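Local coordinates for putative ATP-grasp superfamily protein (Archaeoglobus fulgidus, PDB 3DF7), which is of unknown function but, as a member of the ATP-grasp superfamily, probably binds ATP, at residues Q126-L132 and H159-E163; S109-E113 and K139-A143; V254-R258 and E300-L304. One frame throughout, in Å; residues are numbered along the deposited sequence.

Contact 1: Q126-L132 and H159-E163; sequences QTSLRPL and HIAQE
Two short backbone hydrogen bonds set the register: Ala161 N gives to Ser128 O at 2.7 Å, and Ser128 N returns to Ala161 O at 2.9 Å. That makes Ser128 and Ala161 an antiparallel hydrogen-bonded pair, CA to CA 5.1 Å, with Thr127 and Gln162 the non-hydrogen-bonded pair beside it at 4.4 Å. One step further, Glu163 N donates to Gln126 O at 2.8 Å; the return bond comes from the side chain, Gln126 N reaching Glu163 OE1 at 2.9 Å because chi1 and chi2 of Glu163 are both t. On the Thr127 face, Gln162 (chi1 and chi2 t) extends so that its NE2 donates to Thr127 OG1 at 3.1 Å, a hydroxyl also hydrogen-bonded to Pro125 O. The ladder stops after Ser128, whose OG (chi1 t) accepts from Arg130 N at 3.2 Å in an ST turn. The turned chain brings Arg130 O within 3.2 Å of Ala161 CB and lays Leu132 back over the strand, CG to Ala161 CB 4.1 Å. On the Thr127 side, Thr127 CG2 meets Ile160 CD1 at 3.7 Å, and Leu129 CD2 lies 4.1 Å from Ile160 CG2; Trp112 and Tyr115 of helix 111-118 cover Thr127. This is the edge of a small three-stranded antiparallel sheet, its very short outer strand held mainly by polar bonds, with apolar contacts filling in around them.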
# COMPACT_ATOMS: atom_id res chain seq x y z
N GLN A 126 16.72 12.87 7.44
CA GLN A 126 17.81 13.31 6.57
C GLN A 126 17.96 12.24 5.51
O GLN A 126 17.95 11.05 5.82
CB GLN A 126 19.11 13.44 7.36
CG GLN A 126 19.16 14.61 8.32
CD GLN A 126 20.53 14.79 8.93
OE1 GLN A 126 21.54 14.85 8.21
NE2 GLN A 126 20.59 14.88 10.26
N THR A 127 18.09 12.66 4.25
CA THR A 127 18.23 11.72 3.14
C THR A 127 19.33 12.21 2.20
O THR A 127 19.47 13.41 1.97
CB THR A 127 16.91 11.59 2.36
OG1 THR A 127 15.85 11.27 3.27
CG2 THR A 127 17.01 10.48 1.31
N SER A 128 20.09 11.27 1.64
CA SER A 128 21.19 11.62 0.75
C SER A 128 21.49 10.50 -0.24
O SER A 128 20.96 9.40 -0.12
CB SER A 128 22.44 11.93 1.58
OG SER A 128 23.52 12.32 0.75
N LEU A 129 22.33 10.79 -1.23
CA LEU A 129 22.71 9.79 -2.22
C LEU A 129 24.08 9.23 -1.83
O LEU A 129 24.64 8.37 -2.52
CB LEU A 129 22.77 10.42 -3.62
CG LEU A 129 21.42 10.89 -4.18
CD1 LEU A 129 21.62 11.64 -5.49
CD2 LEU A 129 20.52 9.67 -4.40
N ARG A 130 24.61 9.72 -0.72
CA ARG A 130 25.89 9.29 -0.19
C ARG A 130 25.76 9.09 1.32
O ARG A 130 24.76 9.50 1.91
CB ARG A 130 26.97 10.33 -0.52
CG ARG A 130 27.39 10.28 -1.98
CD ARG A 130 28.47 11.28 -2.32
NE ARG A 130 28.94 11.10 -3.69
CZ ARG A 130 29.83 11.89 -4.29
NH1 ARG A 130 30.33 12.93 -3.63
NH2 ARG A 130 30.21 11.65 -5.54
N PRO A 131 26.74 8.44 1.96
CA PRO A 131 26.67 8.21 3.40
C PRO A 131 26.36 9.47 4.21
O PRO A 131 26.80 10.57 3.85
CB PRO A 131 28.04 7.63 3.73
CG PRO A 131 28.35 6.84 2.49
CD PRO A 131 27.95 7.81 1.40
N LEU A 132 25.59 9.31 5.28
CA LEU A 132 25.24 10.42 6.15
C LEU A 132 26.08 10.33 7.42
O LEU A 132 26.58 9.26 7.76
CB LEU A 132 23.76 10.35 6.53
CG LEU A 132 22.74 10.64 5.42
CD1 LEU A 132 21.35 10.19 5.85
CD2 LEU A 132 22.75 12.14 5.12
N HIS A 159 20.68 3.37 -4.71
CA HIS A 159 20.17 3.43 -3.34
C HIS A 159 20.27 4.83 -2.77
O HIS A 159 20.94 5.70 -3.33
CB HIS A 159 20.97 2.51 -2.41
CG HIS A 159 20.64 1.05 -2.53
ND1 HIS A 159 20.87 0.32 -3.68
CD2 HIS A 159 20.13 0.18 -1.63
CE1 HIS A 159 20.52 -0.93 -3.48
NE2 HIS A 159 20.07 -1.05 -2.24
N ILE A 160 19.58 5.06 -1.66
CA ILE A 160 19.67 6.34 -0.98
C ILE A 160 20.09 6.01 0.44
O ILE A 160 19.96 4.87 0.89
CB ILE A 160 18.31 7.09 -0.90
CG1 ILE A 160 17.28 6.24 -0.13
CG2 ILE A 160 17.82 7.44 -2.29
CD1 ILE A 160 16.08 7.04 0.35
N ALA A 161 20.64 7.00 1.12
CA ALA A 161 21.04 6.85 2.51
C ALA A 161 19.96 7.62 3.25
O ALA A 161 19.55 8.69 2.81
CB ALA A 161 22.41 7.50 2.75
N GLN A 162 19.46 7.07 4.35
CA GLN A 162 18.42 7.76 5.09
C GLN A 162 18.54 7.57 6.59
O GLN A 162 18.66 6.45 7.09
CB GLN A 162 17.03 7.32 4.63
CG GLN A 162 15.91 8.13 5.27
CD GLN A 162 14.56 7.87 4.63
OE1 GLN A 162 13.96 6.82 4.82
NE2 GLN A 162 14.08 8.85 3.86
N GLU A 163 18.52 8.70 7.29
CA GLU A 163 18.60 8.72 8.74
C GLU A 163 17.63 7.73 9.35
O GLU A 163 16.46 7.66 8.96
CB GLU A 163 18.31 10.15 9.23
CG GLU A 163 17.91 10.25 10.71
CD GLU A 163 17.60 11.67 11.13
OE1 GLU A 163 17.10 12.45 10.30
OE2 GLU A 163 17.85 12.01 12.31

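Contact 2: S109-E113 and K139-A143; sequences SDKWE and KPRTA
Arg141 and Lys111 bury the most surface here, and each reaches across to the other segment. Asp110 and Lys111 lie level with Thr142 and Arg141, CA atoms 5.0 and 5.1 Å apart, and one backbone bond joins them, Lys111 N to Arg141 O at 2.8 Å. Arg141 (chi1 m, chi2 t, chi3 p) bends back to Asp110 in a salt bridge: NH2 to OD2 at 2.8 Å and NE to OD1 at 3.1 Å. Asp110, with chi1 t, is also the N-cap of helix 111-118; its OD1 accepts from Trp112 N at 2.9 Å and weakly from Glu113 N at 3.3 Å, so one carboxylate both caps the helix and holds the arginine. Trp112 CB sits over a face of the guanidinium, 3.5 Å from Arg141 NE, while Ile160 packs against the arginine side chain. Lys111 runs the other way, m, t, t and then p, alongside Lys139 (CE to CE 3.8 Å), until its NZ donates to Pro140 O at 2.9 Å and Ala143 O at 3.1 Å. Water 1 accepts from that same Lys111 NZ at 2.7 Å and from Ala143 N at 2.8 Å, and donates to Ser109 O at 2.9 Å. The ammonium thus ties down the turn leaving strand 136-140, just ahead of residues 145-148, which are not modelled. A capped helix start docked on a strand that ends in Lys-Pro and runs into a probably mobile glycine-rich loop is consistent with the small nucleotide-covering subdomain of ATP-grasp proteins.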
# COMPACT_ATOMS: atom_id res chain seq x y z
N SER A 109 7.32 6.81 -6.24
CA SER A 109 8.05 5.58 -6.52
C SER A 109 9.56 5.71 -6.36
O SER A 109 10.26 4.71 -6.15
CB SER A 109 7.74 5.10 -7.94
OG SER A 109 6.39 4.71 -8.06
N ASP A 110 10.05 6.94 -6.48
CA ASP A 110 11.48 7.21 -6.34
C ASP A 110 11.67 7.95 -5.02
O ASP A 110 11.33 9.13 -4.92
CB ASP A 110 11.96 8.09 -7.50
CG ASP A 110 13.47 8.26 -7.50
OD1 ASP A 110 14.06 8.34 -6.40
OD2 ASP A 110 14.06 8.33 -8.60
N LYS A 111 12.22 7.26 -4.03
CA LYS A 111 12.42 7.86 -2.71
C LYS A 111 13.26 9.14 -2.74
O LYS A 111 13.07 10.03 -1.91
CB LYS A 111 13.06 6.84 -1.77
CG LYS A 111 12.20 5.60 -1.54
CD LYS A 111 12.76 4.72 -0.43
CE LYS A 111 12.00 3.41 -0.34
NZ LYS A 111 12.18 2.56 -1.54
N TRP A 112 14.19 9.24 -3.69
CA TRP A 112 15.00 10.45 -3.76
C TRP A 112 14.15 11.61 -4.25
O TRP A 112 14.25 12.72 -3.73
CB TRP A 112 16.19 10.27 -4.71
CG TRP A 112 17.04 11.51 -4.78
CD1 TRP A 112 17.27 12.28 -5.88
CD2 TRP A 112 17.72 12.15 -3.69
NE1 TRP A 112 18.06 13.36 -5.55
CE2 TRP A 112 18.34 13.31 -4.22
CE3 TRP A 112 17.87 11.86 -2.33
CZ2 TRP A 112 19.10 14.18 -3.42
CZ3 TRP A 112 18.62 12.73 -1.54
CH2 TRP A 112 19.23 13.87 -2.09
N GLU A 113 13.32 11.35 -5.25
CA GLU A 113 12.44 12.39 -5.77
C GLU A 113 11.40 12.75 -4.71
O GLU A 113 11.06 13.91 -4.53
CB GLU A 113 11.75 11.90 -7.05
CG GLU A 113 12.66 11.88 -8.28
CD GLU A 113 13.18 13.26 -8.64
OE1 GLU A 113 12.37 14.20 -8.73
OE2 GLU A 113 14.41 13.42 -8.82
N LYS A 139 18.56 2.04 1.33
CA LYS A 139 17.39 1.41 0.73
C LYS A 139 17.33 1.76 -0.75
O LYS A 139 17.76 2.83 -1.16
CB LYS A 139 16.12 1.83 1.46
CG LYS A 139 15.83 3.32 1.47
CD LYS A 139 15.07 3.73 2.73
CE LYS A 139 13.80 2.92 2.94
NZ LYS A 139 13.13 3.27 4.23
N PRO A 140 16.80 0.84 -1.57
CA PRO A 140 16.70 1.09 -3.01
C PRO A 140 15.85 2.33 -3.29
O PRO A 140 14.85 2.55 -2.61
CB PRO A 140 16.04 -0.19 -3.54
CG PRO A 140 16.48 -1.23 -2.55
CD PRO A 140 16.31 -0.51 -1.24
N ARG A 141 16.24 3.13 -4.27
CA ARG A 141 15.48 4.32 -4.61
C ARG A 141 14.05 3.95 -4.98
O ARG A 141 13.11 4.69 -4.68
CB ARG A 141 16.14 5.09 -5.77
CG ARG A 141 17.32 5.95 -5.33
CD ARG A 141 17.93 6.75 -6.49
NE ARG A 141 17.02 7.75 -7.06
CZ ARG A 141 17.41 8.71 -7.90
NH1 ARG A 141 18.68 8.80 -8.27
NH2 ARG A 141 16.52 9.57 -8.38
N THR A 142 13.87 2.79 -5.61
CA THR A 142 12.54 2.32 -5.98
C THR A 142 12.37 0.91 -5.42
O THR A 142 13.12 0.00 -5.77
CB THR A 142 12.34 2.26 -7.51
OG1 THR A 142 12.77 0.98 -8.00
CG2 THR A 142 13.15 3.36 -8.20
N ALA A 143 11.39 0.74 -4.54
CA ALA A 143 11.13 -0.56 -3.93
C ALA A 143 10.00 -0.42 -2.93
O ALA A 143 9.94 0.56 -2.19
CB ALA A 143 12.39 -1.07 -3.23
O HOH W 1 10.57 3.30 -3.64

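Contact 3: V254-R258 and E300-L304; sequences VAFSR and EIIDL
Ile301 lays its side chain across Val254 and Ala255, with CD1 3.7 Å from Val254 CG2 and 3.4 Å from Val254 O, and CG2 4.2 Å from Ala255 CB. Chi1 m and chi2 t stretch it toward the other segment, and it supplies most of the surface strand 297-303 buries here. The backbones stay apart: the closest CA atoms, those of Ala255 and Ile301, are 6.4 Å from each other, so side chains carry the contact. Phe256, Ser257 and Arg258 have helical backbone angles, and Ile301 and Ile302 are extended. One turn on from Val254 and Ala255, Arg258 (m, t, p, chi4 98°) points back at the strand. Arg258 NE lies 3.6 Å from Ile301 CG2, and Ile301 O sits over one face of the guanidinium, 3.4 Å from Arg258 NH2, at too poor an angle for a hydrogen bond. The charge is met further along by Asp303 (chi1 m), in a salt bridge of 3.2 Å between Arg258 NH2 and Asp303 OD1. Two waters span the same gap: water 2 accepts from Asp303 N at 3.0 Å and weakly from Arg258 NH2 at 3.2 Å, and water 3 donates to Asp303 OD2 at 2.6 Å and accepts weakly from the same NH2 at 3.4 Å. Val254 also packs on Ala26 and Ser30 of helix 18-35, while Ala255 touches Val200 and Val281. This is helix-on-sheet packing: short helix 256-260 and its lead-in rest on one face of the large antiparallel sheet, near its 292-294 end.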
# COMPACT_ATOMS: atom_id res chain seq x y z
N VAL A 254 -6.46 -5.22 4.28
CA VAL A 254 -7.11 -6.52 4.40
C VAL A 254 -7.84 -6.69 5.73
O VAL A 254 -8.78 -7.48 5.83
CB VAL A 254 -6.10 -7.69 4.23
CG1 VAL A 254 -5.34 -7.53 2.92
CG2 VAL A 254 -5.14 -7.74 5.41
N ALA A 255 -7.42 -5.95 6.75
CA ALA A 255 -8.05 -6.06 8.06
C ALA A 255 -9.29 -5.18 8.26
O ALA A 255 -10.01 -5.33 9.25
CB ALA A 255 -7.03 -5.73 9.15
N PHE A 256 -9.57 -4.28 7.32
CA PHE A 256 -10.70 -3.38 7.47
C PHE A 256 -12.07 -4.01 7.74
O PHE A 256 -12.78 -3.56 8.64
CB PHE A 256 -10.78 -2.43 6.26
CG PHE A 256 -9.66 -1.41 6.21
CD1 PHE A 256 -8.60 -1.45 7.12
CD2 PHE A 256 -9.68 -0.40 5.25
CE1 PHE A 256 -7.58 -0.49 7.07
CE2 PHE A 256 -8.66 0.56 5.20
CZ PHE A 256 -7.61 0.51 6.11
N SER A 257 -12.45 -5.04 6.99
CA SER A 257 -13.75 -5.67 7.22
C SER A 257 -13.93 -6.17 8.65
O SER A 257 -14.95 -5.90 9.28
CB SER A 257 -13.98 -6.83 6.24
OG SER A 257 -14.22 -6.34 4.94
N ARG A 258 -12.95 -6.91 9.15
CA ARG A 258 -13.01 -7.43 10.50
C ARG A 258 -12.85 -6.33 11.54
O ARG A 258 -13.62 -6.25 12.50
CB ARG A 258 -11.94 -8.51 10.71
CG ARG A 258 -12.28 -9.85 10.06
CD ARG A 258 -11.07 -10.78 10.03
NE ARG A 258 -10.57 -11.09 11.36
CZ ARG A 258 -10.87 -12.19 12.04
NH1 ARG A 258 -11.67 -13.12 11.52
NH2 ARG A 258 -10.37 -12.37 13.26
N GLU A 300 -2.28 -13.99 8.05
CA GLU A 300 -3.39 -14.14 8.98
C GLU A 300 -3.94 -12.80 9.41
O GLU A 300 -3.25 -11.78 9.32
CB GLU A 300 -2.94 -14.88 10.25
CG GLU A 300 -2.13 -16.14 10.05
CD GLU A 300 -1.41 -16.55 11.32
OE1 GLU A 300 -2.09 -16.88 12.32
OE2 GLU A 300 -0.16 -16.54 11.32
N ILE A 301 -5.18 -12.81 9.86
CA ILE A 301 -5.87 -11.64 10.39
C ILE A 301 -6.57 -12.19 11.63
O ILE A 301 -7.51 -12.98 11.52
CB ILE A 301 -6.91 -11.08 9.42
CG1 ILE A 301 -6.28 -10.83 8.05
CG2 ILE A 301 -7.48 -9.78 9.97
CD1 ILE A 301 -7.25 -10.31 7.02
N ILE A 302 -6.11 -11.78 12.81
CA ILE A 302 -6.69 -12.29 14.05
C ILE A 302 -7.11 -11.20 15.03
O ILE A 302 -6.51 -10.12 15.04
CB ILE A 302 -5.69 -13.19 14.79
CG1 ILE A 302 -4.48 -12.35 15.24
CG2 ILE A 302 -5.21 -14.31 13.88
CD1 ILE A 302 -3.41 -13.15 15.95
N ASP A 303 -8.12 -11.47 15.84
CA ASP A 303 -8.56 -10.49 16.82
C ASP A 303 -7.43 -10.30 17.83
O ASP A 303 -6.79 -11.27 18.25
CB ASP A 303 -9.80 -10.95 17.59
CG ASP A 303 -10.99 -11.20 16.69
OD1 ASP A 303 -11.21 -10.44 15.72
OD2 ASP A 303 -11.74 -12.16 16.99
N LEU A 304 -7.19 -9.04 18.21
CA LEU A 304 -6.15 -8.70 19.18
C LEU A 304 -6.85 -8.03 20.37
O LEU A 304 -7.71 -7.18 20.19
CB LEU A 304 -5.13 -7.74 18.55
CG LEU A 304 -3.80 -7.55 19.27
CD1 LEU A 304 -3.06 -8.88 19.38
CD2 LEU A 304 -2.96 -6.53 18.51
O HOH W 2 -9.33 -14.22 15.63
O HOH W 3 -12.13 -14.20 15.46

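How the contacts relate
Contacts 1 and 2 belong to one unit. Strands 159-163 and 136-140 are neighbours in the same small sheet, joined by a probable hydrogen bond from Ile160 N to Lys139 O at 2.9 Å. Contact 1 adds strand 127-128 at one edge of that sheet by backbone pairing, 23 Å from the chain's centre; contact 2, at 15 Å and with no exposed residue among those touching, fixes helix 111-118 to the far strand through lysine and arginine. Contact 3 stands apart, centres 35 and 30 Å away on the opposite side of the chain: an apolar patch with a solvent-side salt bridge, its polar links ionic or water-mediated.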